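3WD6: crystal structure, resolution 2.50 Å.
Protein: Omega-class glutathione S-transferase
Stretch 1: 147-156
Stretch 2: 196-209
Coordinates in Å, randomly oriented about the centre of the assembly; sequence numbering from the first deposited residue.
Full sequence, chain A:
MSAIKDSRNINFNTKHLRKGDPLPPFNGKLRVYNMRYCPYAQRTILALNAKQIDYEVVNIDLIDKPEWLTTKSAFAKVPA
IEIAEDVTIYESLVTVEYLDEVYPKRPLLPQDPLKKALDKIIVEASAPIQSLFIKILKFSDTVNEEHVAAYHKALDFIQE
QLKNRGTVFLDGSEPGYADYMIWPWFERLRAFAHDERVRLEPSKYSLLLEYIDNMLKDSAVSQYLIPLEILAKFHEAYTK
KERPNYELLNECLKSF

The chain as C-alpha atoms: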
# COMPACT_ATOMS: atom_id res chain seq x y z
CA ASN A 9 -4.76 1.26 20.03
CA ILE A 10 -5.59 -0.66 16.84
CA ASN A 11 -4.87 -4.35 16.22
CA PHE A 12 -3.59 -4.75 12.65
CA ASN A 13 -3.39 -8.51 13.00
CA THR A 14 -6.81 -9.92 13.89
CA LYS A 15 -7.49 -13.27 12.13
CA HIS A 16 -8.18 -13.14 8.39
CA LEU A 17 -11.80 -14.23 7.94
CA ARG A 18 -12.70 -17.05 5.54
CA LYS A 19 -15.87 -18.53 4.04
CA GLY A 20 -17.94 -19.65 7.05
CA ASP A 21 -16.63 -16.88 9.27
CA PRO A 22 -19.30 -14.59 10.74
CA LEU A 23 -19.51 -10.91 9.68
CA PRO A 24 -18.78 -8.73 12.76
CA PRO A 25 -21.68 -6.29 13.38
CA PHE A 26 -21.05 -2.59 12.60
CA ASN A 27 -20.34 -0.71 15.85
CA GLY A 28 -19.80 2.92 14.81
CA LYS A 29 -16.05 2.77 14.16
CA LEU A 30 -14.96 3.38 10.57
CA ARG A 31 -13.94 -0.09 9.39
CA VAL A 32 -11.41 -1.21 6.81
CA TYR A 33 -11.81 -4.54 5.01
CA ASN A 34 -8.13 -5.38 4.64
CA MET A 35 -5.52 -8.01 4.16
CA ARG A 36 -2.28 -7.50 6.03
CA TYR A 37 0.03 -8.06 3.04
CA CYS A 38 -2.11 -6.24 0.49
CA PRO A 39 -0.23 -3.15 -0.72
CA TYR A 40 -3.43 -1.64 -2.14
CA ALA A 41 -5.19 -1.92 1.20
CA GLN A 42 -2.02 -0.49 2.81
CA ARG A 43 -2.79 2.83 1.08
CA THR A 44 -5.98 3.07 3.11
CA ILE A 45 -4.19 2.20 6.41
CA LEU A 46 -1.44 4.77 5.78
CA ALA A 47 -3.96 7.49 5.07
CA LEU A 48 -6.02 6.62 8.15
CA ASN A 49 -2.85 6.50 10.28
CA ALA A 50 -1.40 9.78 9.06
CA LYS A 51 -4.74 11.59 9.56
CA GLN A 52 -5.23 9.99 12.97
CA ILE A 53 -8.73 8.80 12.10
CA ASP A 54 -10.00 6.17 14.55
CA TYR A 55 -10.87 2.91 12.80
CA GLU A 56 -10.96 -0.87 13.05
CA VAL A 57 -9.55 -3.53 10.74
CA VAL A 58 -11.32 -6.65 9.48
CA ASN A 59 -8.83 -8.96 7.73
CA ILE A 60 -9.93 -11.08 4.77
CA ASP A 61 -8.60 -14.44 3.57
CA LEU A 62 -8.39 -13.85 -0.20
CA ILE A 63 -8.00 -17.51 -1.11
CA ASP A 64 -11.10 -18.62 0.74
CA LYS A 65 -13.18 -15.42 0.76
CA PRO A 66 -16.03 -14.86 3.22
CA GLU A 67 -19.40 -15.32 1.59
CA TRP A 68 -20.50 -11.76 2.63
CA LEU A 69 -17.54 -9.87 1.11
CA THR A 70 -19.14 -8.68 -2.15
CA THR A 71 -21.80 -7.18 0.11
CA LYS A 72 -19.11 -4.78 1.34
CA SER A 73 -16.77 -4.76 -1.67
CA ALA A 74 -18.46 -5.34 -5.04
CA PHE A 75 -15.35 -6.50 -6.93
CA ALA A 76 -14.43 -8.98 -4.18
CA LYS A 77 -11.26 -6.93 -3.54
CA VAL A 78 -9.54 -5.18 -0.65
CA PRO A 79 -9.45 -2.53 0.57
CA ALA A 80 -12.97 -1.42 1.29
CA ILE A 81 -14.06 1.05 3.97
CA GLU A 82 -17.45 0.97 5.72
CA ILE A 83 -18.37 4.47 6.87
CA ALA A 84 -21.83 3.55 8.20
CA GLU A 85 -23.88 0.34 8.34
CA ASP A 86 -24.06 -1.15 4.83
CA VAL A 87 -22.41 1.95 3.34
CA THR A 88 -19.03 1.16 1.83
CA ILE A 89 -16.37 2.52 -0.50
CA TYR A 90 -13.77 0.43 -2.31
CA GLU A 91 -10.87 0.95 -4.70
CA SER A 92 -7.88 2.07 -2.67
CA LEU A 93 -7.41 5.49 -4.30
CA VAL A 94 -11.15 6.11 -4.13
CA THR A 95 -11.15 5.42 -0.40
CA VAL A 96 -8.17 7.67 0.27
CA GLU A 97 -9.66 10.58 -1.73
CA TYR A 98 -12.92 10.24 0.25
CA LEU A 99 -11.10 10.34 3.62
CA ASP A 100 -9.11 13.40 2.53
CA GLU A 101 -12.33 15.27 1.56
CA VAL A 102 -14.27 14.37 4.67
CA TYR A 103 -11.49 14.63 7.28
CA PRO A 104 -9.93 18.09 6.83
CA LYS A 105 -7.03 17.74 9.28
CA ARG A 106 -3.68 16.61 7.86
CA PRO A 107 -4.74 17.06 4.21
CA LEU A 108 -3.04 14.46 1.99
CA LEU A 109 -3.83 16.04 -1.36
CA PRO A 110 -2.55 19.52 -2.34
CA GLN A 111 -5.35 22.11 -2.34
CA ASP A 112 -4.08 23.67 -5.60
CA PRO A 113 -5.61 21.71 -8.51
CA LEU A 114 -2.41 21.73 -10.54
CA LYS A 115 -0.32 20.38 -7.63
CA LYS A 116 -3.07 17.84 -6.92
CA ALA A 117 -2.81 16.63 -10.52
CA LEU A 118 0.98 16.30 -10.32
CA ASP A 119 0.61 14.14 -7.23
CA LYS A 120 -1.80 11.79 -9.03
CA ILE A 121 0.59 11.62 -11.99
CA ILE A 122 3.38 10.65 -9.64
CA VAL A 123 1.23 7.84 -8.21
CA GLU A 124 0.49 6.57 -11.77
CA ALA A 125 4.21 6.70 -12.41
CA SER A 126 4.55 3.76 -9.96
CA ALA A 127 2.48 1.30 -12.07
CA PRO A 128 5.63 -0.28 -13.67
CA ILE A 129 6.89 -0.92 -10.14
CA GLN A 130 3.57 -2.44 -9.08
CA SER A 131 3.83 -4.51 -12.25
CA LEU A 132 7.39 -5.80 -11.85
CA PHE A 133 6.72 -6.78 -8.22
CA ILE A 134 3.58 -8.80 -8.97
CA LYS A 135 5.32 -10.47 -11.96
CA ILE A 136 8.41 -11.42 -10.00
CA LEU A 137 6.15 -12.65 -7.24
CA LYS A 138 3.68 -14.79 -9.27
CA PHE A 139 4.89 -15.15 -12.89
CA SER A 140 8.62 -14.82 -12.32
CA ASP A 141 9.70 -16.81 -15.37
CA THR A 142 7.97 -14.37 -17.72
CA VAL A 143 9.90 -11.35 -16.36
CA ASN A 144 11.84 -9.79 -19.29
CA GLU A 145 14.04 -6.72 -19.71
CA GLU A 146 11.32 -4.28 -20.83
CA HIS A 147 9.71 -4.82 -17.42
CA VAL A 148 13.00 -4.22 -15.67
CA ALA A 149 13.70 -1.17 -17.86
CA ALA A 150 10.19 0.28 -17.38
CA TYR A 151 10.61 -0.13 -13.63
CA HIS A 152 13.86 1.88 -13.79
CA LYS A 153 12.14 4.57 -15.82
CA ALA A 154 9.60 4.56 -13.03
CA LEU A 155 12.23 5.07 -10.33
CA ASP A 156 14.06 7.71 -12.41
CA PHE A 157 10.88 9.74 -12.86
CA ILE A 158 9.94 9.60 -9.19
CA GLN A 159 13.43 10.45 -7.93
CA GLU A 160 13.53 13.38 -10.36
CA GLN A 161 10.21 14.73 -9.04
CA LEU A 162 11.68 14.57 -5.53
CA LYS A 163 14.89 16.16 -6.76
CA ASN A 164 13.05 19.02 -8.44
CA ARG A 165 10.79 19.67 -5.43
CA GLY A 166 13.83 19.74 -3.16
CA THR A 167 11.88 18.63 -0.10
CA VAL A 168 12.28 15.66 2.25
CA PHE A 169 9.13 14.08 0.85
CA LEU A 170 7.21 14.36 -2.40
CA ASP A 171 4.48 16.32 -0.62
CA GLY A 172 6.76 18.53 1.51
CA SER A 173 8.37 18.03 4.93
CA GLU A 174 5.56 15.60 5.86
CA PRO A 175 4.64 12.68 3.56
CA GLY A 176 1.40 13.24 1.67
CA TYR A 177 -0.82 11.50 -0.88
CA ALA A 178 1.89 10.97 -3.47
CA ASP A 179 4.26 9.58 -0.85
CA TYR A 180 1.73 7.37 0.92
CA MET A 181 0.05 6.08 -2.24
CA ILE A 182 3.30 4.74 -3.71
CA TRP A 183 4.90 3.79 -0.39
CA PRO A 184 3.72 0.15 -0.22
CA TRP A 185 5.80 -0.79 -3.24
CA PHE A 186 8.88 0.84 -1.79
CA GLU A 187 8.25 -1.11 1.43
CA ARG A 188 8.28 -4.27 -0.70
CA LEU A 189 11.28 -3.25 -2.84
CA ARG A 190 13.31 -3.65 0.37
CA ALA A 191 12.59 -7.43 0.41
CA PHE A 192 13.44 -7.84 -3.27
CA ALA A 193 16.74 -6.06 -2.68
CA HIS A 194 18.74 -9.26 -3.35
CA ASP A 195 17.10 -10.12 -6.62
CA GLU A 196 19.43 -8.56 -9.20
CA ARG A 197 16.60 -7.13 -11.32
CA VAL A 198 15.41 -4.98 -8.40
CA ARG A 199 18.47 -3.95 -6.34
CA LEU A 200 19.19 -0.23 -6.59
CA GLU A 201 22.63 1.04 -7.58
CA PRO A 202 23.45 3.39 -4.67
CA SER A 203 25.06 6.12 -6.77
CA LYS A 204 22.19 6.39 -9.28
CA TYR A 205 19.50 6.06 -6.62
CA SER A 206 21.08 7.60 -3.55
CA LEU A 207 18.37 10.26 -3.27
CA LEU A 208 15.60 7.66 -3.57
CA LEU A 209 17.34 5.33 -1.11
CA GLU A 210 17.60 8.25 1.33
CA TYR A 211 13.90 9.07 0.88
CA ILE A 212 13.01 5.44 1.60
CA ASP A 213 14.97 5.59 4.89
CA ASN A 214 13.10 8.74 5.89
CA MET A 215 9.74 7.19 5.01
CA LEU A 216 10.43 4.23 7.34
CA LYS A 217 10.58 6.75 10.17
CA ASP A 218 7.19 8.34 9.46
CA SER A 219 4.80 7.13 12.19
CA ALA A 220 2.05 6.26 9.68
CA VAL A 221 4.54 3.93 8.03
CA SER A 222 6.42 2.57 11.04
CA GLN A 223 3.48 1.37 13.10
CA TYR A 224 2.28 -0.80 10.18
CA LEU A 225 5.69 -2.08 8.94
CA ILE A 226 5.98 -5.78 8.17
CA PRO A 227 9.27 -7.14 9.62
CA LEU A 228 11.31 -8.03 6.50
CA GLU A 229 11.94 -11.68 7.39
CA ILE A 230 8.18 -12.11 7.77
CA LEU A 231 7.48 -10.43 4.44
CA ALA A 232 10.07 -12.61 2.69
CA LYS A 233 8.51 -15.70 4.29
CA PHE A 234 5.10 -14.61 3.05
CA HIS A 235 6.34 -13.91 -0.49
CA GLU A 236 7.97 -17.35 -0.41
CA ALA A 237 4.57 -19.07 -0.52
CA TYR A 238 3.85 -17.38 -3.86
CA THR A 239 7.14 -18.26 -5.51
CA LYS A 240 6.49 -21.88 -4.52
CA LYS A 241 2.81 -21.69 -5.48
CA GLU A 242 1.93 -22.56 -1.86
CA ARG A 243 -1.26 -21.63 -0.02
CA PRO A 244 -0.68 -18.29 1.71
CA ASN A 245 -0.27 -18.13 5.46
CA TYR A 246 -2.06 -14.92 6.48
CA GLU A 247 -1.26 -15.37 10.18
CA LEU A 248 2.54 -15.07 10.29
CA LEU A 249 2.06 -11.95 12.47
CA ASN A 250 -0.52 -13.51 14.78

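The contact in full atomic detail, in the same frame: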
# COMPACT_ATOMS: atom_id res chain seq x y z
N HIS A 147 10.26 -4.99 -18.75
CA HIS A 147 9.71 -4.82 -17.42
C HIS A 147 10.75 -4.17 -16.53
O HIS A 147 10.49 -3.14 -15.91
CB HIS A 147 9.30 -6.18 -16.83
CG HIS A 147 8.37 -6.96 -17.70
ND1 HIS A 147 8.32 -8.34 -17.69
CD2 HIS A 147 7.47 -6.56 -18.64
CE1 HIS A 147 7.42 -8.76 -18.56
NE2 HIS A 147 6.90 -7.70 -19.15
N VAL A 148 11.93 -4.77 -16.48
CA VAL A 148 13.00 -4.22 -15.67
C VAL A 148 13.34 -2.78 -16.08
O VAL A 148 13.51 -1.90 -15.22
CB VAL A 148 14.26 -5.11 -15.68
CG1 VAL A 148 15.42 -4.42 -14.94
CG2 VAL A 148 13.95 -6.46 -15.04
N ALA A 149 13.42 -2.52 -17.38
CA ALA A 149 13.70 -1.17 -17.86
C ALA A 149 12.58 -0.17 -17.50
O ALA A 149 12.86 0.96 -17.08
CB ALA A 149 13.96 -1.19 -19.36
N ALA A 150 11.33 -0.58 -17.69
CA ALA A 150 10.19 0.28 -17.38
C ALA A 150 10.21 0.68 -15.90
O ALA A 150 10.00 1.84 -15.54
CB ALA A 150 8.89 -0.42 -17.73
N TYR A 151 10.46 -0.31 -15.06
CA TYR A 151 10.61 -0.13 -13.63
C TYR A 151 11.67 0.95 -13.32
O TYR A 151 11.43 1.85 -12.50
CB TYR A 151 10.95 -1.48 -13.01
CG TYR A 151 11.67 -1.48 -11.68
CD1 TYR A 151 10.99 -1.23 -10.49
CD2 TYR A 151 13.03 -1.78 -11.61
CE1 TYR A 151 11.66 -1.25 -9.27
CE2 TYR A 151 13.70 -1.81 -10.39
CZ TYR A 151 13.02 -1.54 -9.23
OH TYR A 151 13.69 -1.57 -8.02
N HIS A 152 12.81 0.88 -13.98
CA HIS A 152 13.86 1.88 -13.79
C HIS A 152 13.45 3.26 -14.27
O HIS A 152 13.86 4.26 -13.67
CB HIS A 152 15.17 1.46 -14.46
CG HIS A 152 15.93 0.44 -13.68
ND1 HIS A 152 15.92 -0.90 -14.01
CD2 HIS A 152 16.70 0.55 -12.57
CE1 HIS A 152 16.67 -1.57 -13.15
NE2 HIS A 152 17.15 -0.71 -12.27
N LYS A 153 12.68 3.31 -15.35
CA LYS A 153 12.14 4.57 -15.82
C LYS A 153 11.25 5.12 -14.73
O LYS A 153 11.21 6.33 -14.49
CB LYS A 153 11.28 4.36 -17.08
CG LYS A 153 12.01 4.52 -18.41
CD LYS A 153 11.01 4.69 -19.57
CE LYS A 153 10.39 6.11 -19.57
NZ LYS A 153 9.18 6.27 -20.44
N ALA A 154 10.53 4.21 -14.09
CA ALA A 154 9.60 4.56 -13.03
C ALA A 154 10.37 5.21 -11.89
O ALA A 154 10.03 6.32 -11.44
CB ALA A 154 8.85 3.31 -12.56
N LEU A 155 11.42 4.54 -11.42
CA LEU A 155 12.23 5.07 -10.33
C LEU A 155 12.85 6.42 -10.73
O LEU A 155 12.80 7.38 -9.95
CB LEU A 155 13.31 4.07 -9.93
CG LEU A 155 12.78 2.68 -9.57
CD1 LEU A 155 13.94 1.72 -9.36
CD2 LEU A 155 11.87 2.73 -8.35
N ASP A 156 13.43 6.48 -11.94
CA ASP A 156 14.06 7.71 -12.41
C ASP A 156 13.09 8.88 -12.30
O ASP A 156 13.44 9.96 -11.79
CB ASP A 156 14.52 7.58 -13.87
CG ASP A 156 15.68 6.60 -14.04
OD1 ASP A 156 16.38 6.31 -13.04
OD2 ASP A 156 15.89 6.13 -15.19
N GLU A 196 18.51 -9.46 -8.49
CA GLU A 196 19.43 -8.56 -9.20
C GLU A 196 18.67 -7.55 -10.07
O GLU A 196 19.17 -6.45 -10.37
CB GLU A 196 20.44 -9.39 -10.01
CG GLU A 196 19.86 -10.19 -11.22
CD GLU A 196 19.11 -11.49 -10.83
OE1 GLU A 196 19.15 -11.92 -9.65
OE2 GLU A 196 18.46 -12.08 -11.74
N ARG A 197 17.45 -7.92 -10.44
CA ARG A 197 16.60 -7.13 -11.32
C ARG A 197 15.90 -6.00 -10.56
O ARG A 197 15.19 -5.19 -11.17
CB ARG A 197 15.55 -8.04 -11.95
CG ARG A 197 16.12 -9.32 -12.57
CD ARG A 197 15.02 -10.31 -12.98
NE ARG A 197 14.40 -10.95 -11.83
CZ ARG A 197 13.42 -11.85 -11.92
NH1 ARG A 197 12.97 -12.22 -13.11
NH2 ARG A 197 12.91 -12.39 -10.82
N VAL A 198 16.09 -5.95 -9.25
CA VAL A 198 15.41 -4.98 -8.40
C VAL A 198 16.39 -4.09 -7.63
O VAL A 198 16.13 -2.91 -7.43
CB VAL A 198 14.49 -5.68 -7.37
CG1 VAL A 198 13.72 -4.65 -6.54
CG2 VAL A 198 13.55 -6.65 -8.08
N ARG A 199 17.51 -4.66 -7.19
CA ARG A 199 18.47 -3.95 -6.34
C ARG A 199 18.81 -2.59 -6.95
O ARG A 199 18.95 -2.47 -8.17
CB ARG A 199 19.75 -4.77 -6.14
CG ARG A 199 20.55 -4.38 -4.88
CD ARG A 199 21.96 -5.01 -4.84
NE ARG A 199 22.91 -4.32 -5.71
CZ ARG A 199 23.75 -3.35 -5.30
NH1 ARG A 199 23.77 -2.96 -4.03
NH2 ARG A 199 24.57 -2.78 -6.18
N LEU A 200 18.93 -1.58 -6.11
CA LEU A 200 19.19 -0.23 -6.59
C LEU A 200 20.66 0.15 -6.47
O LEU A 200 21.24 0.07 -5.39
CB LEU A 200 18.32 0.78 -5.81
CG LEU A 200 16.81 0.62 -5.98
CD1 LEU A 200 16.07 1.74 -5.25
CD2 LEU A 200 16.43 0.60 -7.46
N GLU A 201 21.25 0.55 -7.59
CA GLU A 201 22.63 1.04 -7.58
C GLU A 201 22.68 2.32 -6.75
O GLU A 201 22.02 3.31 -7.08
CB GLU A 201 23.13 1.28 -9.02
CG GLU A 201 24.65 1.34 -9.17
CD GLU A 201 25.28 2.67 -8.73
OE1 GLU A 201 24.70 3.75 -9.03
OE2 GLU A 201 26.35 2.64 -8.08
N PRO A 202 23.46 2.31 -5.67
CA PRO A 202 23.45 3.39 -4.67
C PRO A 202 23.97 4.74 -5.15
O PRO A 202 23.71 5.73 -4.49
CB PRO A 202 24.35 2.85 -3.55
CG PRO A 202 24.48 1.38 -3.82
CD PRO A 202 24.38 1.22 -5.30
N SER A 203 24.71 4.80 -6.25
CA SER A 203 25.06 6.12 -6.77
C SER A 203 23.86 6.72 -7.52
O SER A 203 23.38 7.83 -7.17
CB SER A 203 26.31 6.07 -7.66
OG SER A 203 26.06 5.43 -8.91
N LYS A 204 23.37 5.98 -8.51
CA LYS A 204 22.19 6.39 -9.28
C LYS A 204 20.97 6.73 -8.39
O LYS A 204 20.28 7.73 -8.60
CB LYS A 204 21.82 5.30 -10.28
CG LYS A 204 20.93 5.79 -11.43
CD LYS A 204 20.87 4.76 -12.57
CE LYS A 204 20.25 5.38 -13.82
NZ LYS A 204 19.95 4.36 -14.88
N TYR A 205 20.73 5.92 -7.36
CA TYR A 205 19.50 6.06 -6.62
C TYR A 205 19.69 6.52 -5.18
O TYR A 205 18.83 6.28 -4.32
CB TYR A 205 18.65 4.78 -6.73
CG TYR A 205 18.18 4.55 -8.15
CD1 TYR A 205 17.16 5.32 -8.70
CD2 TYR A 205 18.76 3.57 -8.95
CE1 TYR A 205 16.71 5.11 -10.00
CE2 TYR A 205 18.32 3.36 -10.26
CZ TYR A 205 17.30 4.13 -10.77
OH TYR A 205 16.86 3.93 -12.07
N SER A 206 20.79 7.20 -4.91
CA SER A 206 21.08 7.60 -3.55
C SER A 206 19.99 8.51 -2.97
O SER A 206 19.67 8.44 -1.78
CB SER A 206 22.46 8.26 -3.43
OG SER A 206 22.39 9.65 -3.71
N LEU A 207 19.40 9.37 -3.79
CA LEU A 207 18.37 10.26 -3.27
C LEU A 207 17.12 9.45 -2.92
O LEU A 207 16.49 9.68 -1.88
CB LEU A 207 18.03 11.35 -4.29
CG LEU A 207 16.97 12.32 -3.76
CD1 LEU A 207 17.51 13.10 -2.55
CD2 LEU A 207 16.49 13.27 -4.85
N LEU A 208 16.77 8.52 -3.80
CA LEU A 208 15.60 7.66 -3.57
C LEU A 208 15.82 6.73 -2.36
O LEU A 208 14.91 6.53 -1.53
CB LEU A 208 15.30 6.86 -4.83
CG LEU A 208 13.91 6.24 -4.96
CD1 LEU A 208 12.84 7.27 -4.63
CD2 LEU A 208 13.70 5.69 -6.38
N LEU A 209 17.02 6.18 -2.25
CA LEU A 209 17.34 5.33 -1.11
C LEU A 209 17.28 6.11 0.20
O LEU A 209 16.85 5.58 1.23
CB LEU A 209 18.70 4.67 -1.31
CG LEU A 209 18.65 3.58 -2.38
CD1 LEU A 209 20.04 3.25 -2.93
CD2 LEU A 209 17.99 2.34 -1.80

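The centre of this contact is L155, a buried leucine on the helix of stretch 1. Its CA-to-CB bond points toward stretch 2, and its side chain meets three residues there. L155 CD1 lies 3.3 Å from L200 CD2, a tight methyl-to-methyl approach. L155 CB lies 3.6 Å from Y205 CE1 and 3.9 Å from L208 CD2. A branched aliphatic side chain suits this place, because it offers carbon to all three partners and leaves no polar group unpaired.

The partners come from different parts of stretch 2. L200 belongs to the loop. Its CA-to-CB bond runs sideways, but the end of its side chain comes nearer to the helix. L208 lies in the helix that follows, and its CA-to-CB bond points toward stretch 1. Y205 sits at the N-cap position of that helix. The chain thus folds over L155 with loop and helix residues together. L200, L208 and L155 are all buried.

One helical turn before L155 is Y151, also buried and directed toward stretch 2. Its chi1 is t, at 157°. The ring reaches the loop and adds apolar contact there: Y151 CZ is 4.2 Å from V198 CG1 and 4.4 Å from L200 CD2. The hydroxyl at its tip donates a hydrogen bond to the backbone, with Y151 OH 2.8 Å from V198 O. This carbonyl lies at the ring edge, near the ring plane. Tyrosine suits the site because its ring packs against aliphatic groups while its hydroxyl satisfies a loop carbonyl. The CA-to-CB bond of V198 points away from the helix, yet V198 CG1 still comes within 3.4 Å of Y151 OH; the acceptor is the main-chain carbonyl, since valine has no polar side-chain atom.

Further toward the start of the helix, V148 packs on R197. V148 CG2 lies 3.8 Å from R197 CB. The aliphatic base of the arginine makes this contact, while the end of its side chain leads away and forms hydrogen bonds elsewhere in the structure. The CA atoms of V148 and R197 are 6.4 Å apart, so the backbones run close here.

H152 lies beside this row. Its ND1 donates a hydrogen bond to the carbonyl of the preceding turn, with H152 ND1 2.9 Å from V148 O. This bond helps to hold the imidazole in place. The ring then presents an edge to the tyrosine of stretch 2, with H152 CD2 3.4 Å from Y205 OH.

Y205 links the apolar centre to the polar edge. It has the largest area covered of any residue in the contact. Its ring carbons touch L155, and its hydroxyl donates a short hydrogen bond to the aspartate, with Y205 OH 2.6 Å from D156 OD1. D156 starts sideways, but its carboxylate comes nearer to stretch 2. At the outer margin is K204, exposed and extended, with all four chi angles t. D156 OD2 and K204 NZ are 4.4 Å apart, so their opposite charges are near each other but beyond salt-bridge range.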